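Local coordinates for GDSL-like Lipase/Acylhydrolase family protein (Neisseria meningitidis, PDB 4K7J) that probably removes O-acetyl groups from peptidoglycan as an esterase of the SGNH hydrolase family, at residues Ala252-Glu263 / Arg304-Val315. Numbering follows the deposited sequence.
Sequences AFNNNIDIADTE and RLTEVQQMQRRV
Arg-304, the residue just before helix 305-318, reaches across to the loop 254-257 and ties its backbone to the helix start. Its CB lies near Ala-252 O, and CG comes to 3.5 Å from Asn-254 O. CD then passes Asn-255 O, with bends at both of the next two torsions, which turn the guanidinium toward the type I turn from Asn-254 to Ile-257. NE points the other way, to Glu-307 OE2, one turn into the helix that Arg-304 precedes, and Arg-304 NH2 bonds Glu-307 OE1 at 2.8 Å; this side-on, two-nitrogen salt bridge fixes the rotation of the group. NH1 is left for the loop. Arg-304 NH1 donates to Asn-255 O (2.9 Å), which lies in the guanidinium plane. Arg-304 NH1 also donates to Ile-257 O (3.1 Å), which accepts on a lone pair but sits 28° out of that plane. Ile-257 CG2 rests over one guanidinium face, while a water joins NH2 to Ile-259 N in the first turn of helix 259-276.

The setting is the alpha/beta fold of an SGNH hydrolase, in which this helix pair belongs to the helical layers around the mainly parallel sheet; the short helical segments 259-263 and 305-315 cross at -33°. Between them Ile-259 is the apolar wedge: Ile-259 CD1 meets Val-308 CG2 at 4.0 Å, and CG2 lies by Met-311 CB and at the guanidinium edge of Arg-314. Met-311 SD settles against Thr-262 CG2 (3.6 Å), and Met-311 also touches Trp-266, farther along helix 259-276. Beyond it Glu-263, extended with CG anti to the backbone N (chi1 -178°), forms a side-on salt bridge with Arg-314, each oxygen met on its syn side but from somewhat out of the carboxylate plane: Arg-314 NH2 meets Glu-263 OE1 at 2.9 Å and NE meets OE2.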
loop_
_atom_site.group_PDB
_atom_site.type_symbol
_atom_site.label_atom_id
_atom_site.label_comp_id
_atom_site.label_asym_id
_atom_site.label_seq_id
_atom_site.Cartn_x
_atom_site.Cartn_y
_atom_site.Cartn_z
ATOM N N ALA A 252 0.375 -5.872 -17.842
ATOM C CA ALA A 252 0.053 -7.031 -18.685
ATOM C C ALA A 252 -0.929 -6.721 -19.803
ATOM O O ALA A 252 -0.941 -7.408 -20.822
ATOM C CB ALA A 252 -0.482 -8.166 -17.842
ATOM N N PHE A 253 -1.765 -5.702 -19.617
ATOM C CA PHE A 253 -2.767 -5.379 -20.642
ATOM C C PHE A 253 -2.271 -4.368 -21.666
ATOM O O PHE A 253 -3.010 -3.992 -22.579
ATOM C CB PHE A 253 -4.087 -4.929 -20.013
ATOM C CG PHE A 253 -4.948 -6.067 -19.578
ATOM C CD1 PHE A 253 -5.808 -6.681 -20.476
ATOM C CD2 PHE A 253 -4.868 -6.558 -18.290
ATOM C CE1 PHE A 253 -6.592 -7.748 -20.085
ATOM C CE2 PHE A 253 -5.654 -7.620 -17.890
ATOM C CZ PHE A 253 -6.519 -8.217 -18.794
ATOM N N ASN A 254 -1.018 -3.945 -21.520
ATOM C CA ASN A 254 -0.376 -3.114 -22.534
ATOM C C ASN A 254 0.274 -4.014 -23.583
ATOM O O ASN A 254 1.381 -4.510 -23.377
ATOM C CB ASN A 254 0.672 -2.186 -21.901
ATOM C CG ASN A 254 1.317 -1.247 -22.921
ATOM O OD1 ASN A 254 1.097 -1.370 -24.132
ATOM N ND2 ASN A 254 2.127 -0.316 -22.436
ATOM N N ASN A 255 -0.412 -4.233 -24.704
ATOM C CA ASN A 255 0.109 -5.113 -25.747
ATOM C C ASN A 255 1.497 -4.670 -26.251
ATOM O O ASN A 255 2.278 -5.475 -26.738
ATOM C CB ASN A 255 -0.874 -5.214 -26.927
ATOM C CG ASN A 255 -2.180 -5.931 -26.567
ATOM O OD1 ASN A 255 -2.255 -6.707 -25.605
ATOM N ND2 ASN A 255 -3.214 -5.682 -27.363
ATOM N N ASN A 256 1.809 -3.389 -26.105
ATOM C CA ASN A 256 3.046 -2.864 -26.666
ATOM C C ASN A 256 4.124 -2.555 -25.626
ATOM O O ASN A 256 5.080 -1.845 -25.912
ATOM C CB ASN A 256 2.748 -1.639 -27.536
ATOM C CG ASN A 256 1.606 -1.888 -28.521
ATOM O OD1 ASN A 256 0.686 -1.074 -28.655
ATOM N ND2 ASN A 256 1.658 -3.022 -29.202
ATOM N N ILE A 257 3.977 -3.109 -24.428
ATOM C CA ILE A 257 4.948 -2.879 -23.367
ATOM C C ILE A 257 6.356 -3.352 -23.775
ATOM O O ILE A 257 6.520 -4.356 -24.467
ATOM C CB ILE A 257 4.497 -3.550 -22.043
ATOM C CG1 ILE A 257 5.327 -3.045 -20.859
ATOM C CG2 ILE A 257 4.543 -5.060 -22.170
ATOM C CD1 ILE A 257 4.774 -3.449 -19.503
ATOM N N ASP A 258 7.364 -2.599 -23.361
ATOM C CA ASP A 258 8.753 -2.943 -23.629
ATOM C C ASP A 258 9.316 -3.572 -22.366
ATOM O O ASP A 258 9.651 -2.858 -21.413
ATOM C CB ASP A 258 9.531 -1.665 -23.973
ATOM C CG ASP A 258 10.969 -1.935 -24.404
ATOM O OD1 ASP A 258 11.638 -2.813 -23.819
ATOM O OD2 ASP A 258 11.442 -1.240 -25.326
ATOM N N ILE A 259 9.407 -4.901 -22.355
ATOM C CA ILE A 259 9.801 -5.629 -21.149
ATOM C C ILE A 259 11.206 -5.235 -20.702
ATOM O O ILE A 259 11.451 -5.015 -19.523
ATOM C CB ILE A 259 9.703 -7.166 -21.336
ATOM C CG1 ILE A 259 8.248 -7.597 -21.553
ATOM C CG2 ILE A 259 10.280 -7.900 -20.138
ATOM C CD1 ILE A 259 7.328 -7.317 -20.357
ATOM N N ALA A 260 12.129 -5.122 -21.650
ATOM C CA ALA A 260 13.499 -4.760 -21.312
ATOM C C ALA A 260 13.561 -3.379 -20.658
ATOM O O ALA A 260 14.242 -3.190 -19.652
ATOM C CB ALA A 260 14.397 -4.809 -22.557
ATOM N N ASP A 261 12.841 -2.414 -21.217
ATOM C CA ASP A 261 12.824 -1.088 -20.609
ATOM C C ASP A 261 12.128 -1.120 -19.248
ATOM O O ASP A 261 12.629 -0.558 -18.271
ATOM C CB ASP A 261 12.141 -0.052 -21.501
ATOM C CG ASP A 261 12.320 1.364 -20.967
ATOM O OD1 ASP A 261 13.484 1.758 -20.754
ATOM O OD2 ASP A 261 11.313 2.065 -20.726
ATOM N N THR A 262 10.980 -1.793 -19.195
ATOM C CA THR A 262 10.198 -1.885 -17.967
ATOM C C THR A 262 11.029 -2.524 -16.859
ATOM O O THR A 262 11.079 -2.012 -15.736
ATOM C CB THR A 262 8.906 -2.691 -18.177
ATOM O OG1 THR A 262 8.156 -2.116 -19.255
ATOM C CG2 THR A 262 8.058 -2.687 -16.897
ATOM N N GLU A 263 11.702 -3.621 -17.194
ATOM C CA GLU A 263 12.582 -4.318 -16.247
ATOM C C GLU A 263 13.640 -3.395 -15.636
ATOM O O GLU A 263 13.897 -3.444 -14.433
ATOM C CB GLU A 263 13.256 -5.515 -16.934
ATOM C CG GLU A 263 14.164 -6.356 -16.036
ATOM C CD GLU A 263 14.414 -7.761 -16.604
ATOM O OE1 GLU A 263 13.762 -8.132 -17.605
ATOM O OE2 GLU A 263 15.258 -8.493 -16.051
ATOM N N ARG A 304 0.702 -10.311 -23.132
ATOM C CA ARG A 304 1.944 -9.933 -22.452
ATOM C C ARG A 304 2.010 -10.343 -20.980
ATOM O O ARG A 304 2.964 -9.988 -20.282
ATOM C CB ARG A 304 2.190 -8.426 -22.584
ATOM C CG ARG A 304 1.983 -7.880 -24.000
ATOM C CD ARG A 304 2.785 -8.686 -25.040
ATOM N NE ARG A 304 4.205 -8.728 -24.706
ATOM C CZ ARG A 304 5.054 -7.735 -24.947
ATOM N NH1 ARG A 304 4.625 -6.627 -25.528
ATOM N NH2 ARG A 304 6.331 -7.848 -24.604
ATOM N N LEU A 305 1.005 -11.079 -20.503
ATOM C CA LEU A 305 0.920 -11.394 -19.081
ATOM C C LEU A 305 2.090 -12.243 -18.617
ATOM O O LEU A 305 2.718 -11.947 -17.598
ATOM C CB LEU A 305 -0.395 -12.097 -18.741
ATOM C CG LEU A 305 -0.540 -12.577 -17.300
ATOM C CD1 LEU A 305 -0.411 -11.390 -16.306
ATOM C CD2 LEU A 305 -1.867 -13.289 -17.104
ATOM N N THR A 306 2.374 -13.308 -19.359
ATOM C CA THR A 306 3.449 -14.224 -18.981
ATOM C C THR A 306 4.787 -13.496 -18.918
ATOM O O THR A 306 5.535 -13.649 -17.955
ATOM C CB THR A 306 3.508 -15.452 -19.941
ATOM O OG1 THR A 306 2.331 -16.246 -19.757
ATOM C CG2 THR A 306 4.749 -16.323 -19.681
ATOM N N GLU A 307 5.073 -12.668 -19.915
ATOM C CA GLU A 307 6.340 -11.938 -19.925
ATOM C C GLU A 307 6.464 -10.971 -18.744
ATOM O O GLU A 307 7.547 -10.819 -18.155
ATOM C CB GLU A 307 6.502 -11.175 -21.231
ATOM C CG GLU A 307 6.609 -12.058 -22.456
ATOM C CD GLU A 307 6.216 -11.301 -23.692
ATOM O OE1 GLU A 307 7.042 -10.503 -24.185
ATOM O OE2 GLU A 307 5.063 -11.481 -24.139
ATOM N N VAL A 308 5.352 -10.325 -18.395
ATOM C CA VAL A 308 5.328 -9.427 -17.243
ATOM C C VAL A 308 5.585 -10.173 -15.932
ATOM O O VAL A 308 6.416 -9.749 -15.135
ATOM C CB VAL A 308 4.006 -8.633 -17.164
ATOM C CG1 VAL A 308 3.864 -7.917 -15.800
ATOM C CG2 VAL A 308 3.926 -7.642 -18.303
ATOM N N GLN A 309 4.879 -11.281 -15.710
ATOM C CA GLN A 309 5.080 -12.079 -14.500
ATOM C C GLN A 309 6.528 -12.573 -14.370
ATOM O O GLN A 309 7.084 -12.644 -13.267
ATOM C CB GLN A 309 4.127 -13.281 -14.474
ATOM C CG GLN A 309 2.653 -12.922 -14.295
ATOM C CD GLN A 309 1.744 -14.093 -14.592
ATOM O OE1 GLN A 309 1.999 -14.876 -15.510
ATOM N NE2 GLN A 309 0.695 -14.243 -13.793
ATOM N N GLN A 310 7.136 -12.907 -15.501
ATOM C CA GLN A 310 8.511 -13.414 -15.490
ATOM C C GLN A 310 9.496 -12.294 -15.207
ATOM O O GLN A 310 10.485 -12.487 -14.501
ATOM C CB GLN A 310 8.852 -14.109 -16.811
ATOM C CG GLN A 310 8.159 -15.441 -16.965
ATOM C CD GLN A 310 8.578 -16.182 -18.217
ATOM O OE1 GLN A 310 9.408 -15.707 -18.999
ATOM N NE2 GLN A 310 7.996 -17.357 -18.415
ATOM N N MET A 311 9.223 -11.122 -15.768
ATOM C CA MET A 311 10.040 -9.959 -15.491
ATOM C C MET A 311 10.029 -9.679 -13.996
ATOM O O MET A 311 11.078 -9.413 -13.403
ATOM C CB MET A 311 9.527 -8.733 -16.243
ATOM C CG MET A 311 10.256 -7.464 -15.825
ATOM S SD MET A 311 9.302 -6.008 -16.229
ATOM C CE MET A 311 8.056 -6.112 -14.944
ATOM N N GLN A 312 8.844 -9.756 -13.387
ATOM C CA GLN A 312 8.713 -9.463 -11.958
ATOM C C GLN A 312 9.599 -10.353 -11.107
ATOM O O GLN A 312 10.241 -9.882 -10.161
ATOM C CB GLN A 312 7.264 -9.599 -11.495
ATOM C CG GLN A 312 6.321 -8.578 -12.102
ATOM C CD GLN A 312 4.894 -8.745 -11.613
ATOM O OE1 GLN A 312 4.223 -9.700 -11.966
ATOM N NE2 GLN A 312 4.435 -7.817 -10.780
ATOM N N ARG A 313 9.623 -11.643 -11.427
ATOM C CA ARG A 313 10.472 -12.565 -10.691
ATOM C C ARG A 313 11.967 -12.294 -10.901
ATOM O O ARG A 313 12.734 -12.324 -9.950
ATOM C CB ARG A 313 10.122 -14.026 -11.003
ATOM C CG ARG A 313 10.855 -14.988 -10.103
ATOM C CD ARG A 313 10.800 -16.402 -10.633
ATOM N NE ARG A 313 9.508 -17.026 -10.385
ATOM C CZ ARG A 313 9.165 -17.596 -9.233
ATOM N NH1 ARG A 313 10.017 -17.615 -8.218
ATOM N NH2 ARG A 313 7.966 -18.140 -9.096
ATOM N N ARG A 314 12.380 -11.998 -12.129
ATOM C CA ARG A 314 13.776 -11.611 -12.376
ATOM C C ARG A 314 14.177 -10.373 -11.567
ATOM O O ARG A 314 15.273 -10.308 -11.012
ATOM C CB ARG A 314 14.014 -11.318 -13.858
ATOM C CG ARG A 314 14.044 -12.527 -14.761
ATOM C CD ARG A 314 14.669 -12.175 -16.123
ATOM N NE ARG A 314 13.915 -11.174 -16.884
ATOM C CZ ARG A 314 12.821 -11.451 -17.581
ATOM N NH1 ARG A 314 12.350 -12.688 -17.604
ATOM N NH2 ARG A 314 12.196 -10.500 -18.252
ATOM N N VAL A 315 13.285 -9.389 -11.505
ATOM C CA VAL A 315 13.554 -8.178 -10.719
ATOM C C VAL A 315 13.748 -8.512 -9.243
ATOM O O VAL A 315 14.692 -8.021 -8.599
ATOM C CB VAL A 315 12.421 -7.133 -10.866
ATOM C CG1 VAL A 315 12.568 -6.028 -9.814
ATOM C CG2 VAL A 315 12.421 -6.549 -12.272
HETATM O O HOH W 1 -1.295 -8.177 -23.528
HETATM O O HOH W 2 9.207 -6.469 -25.177
#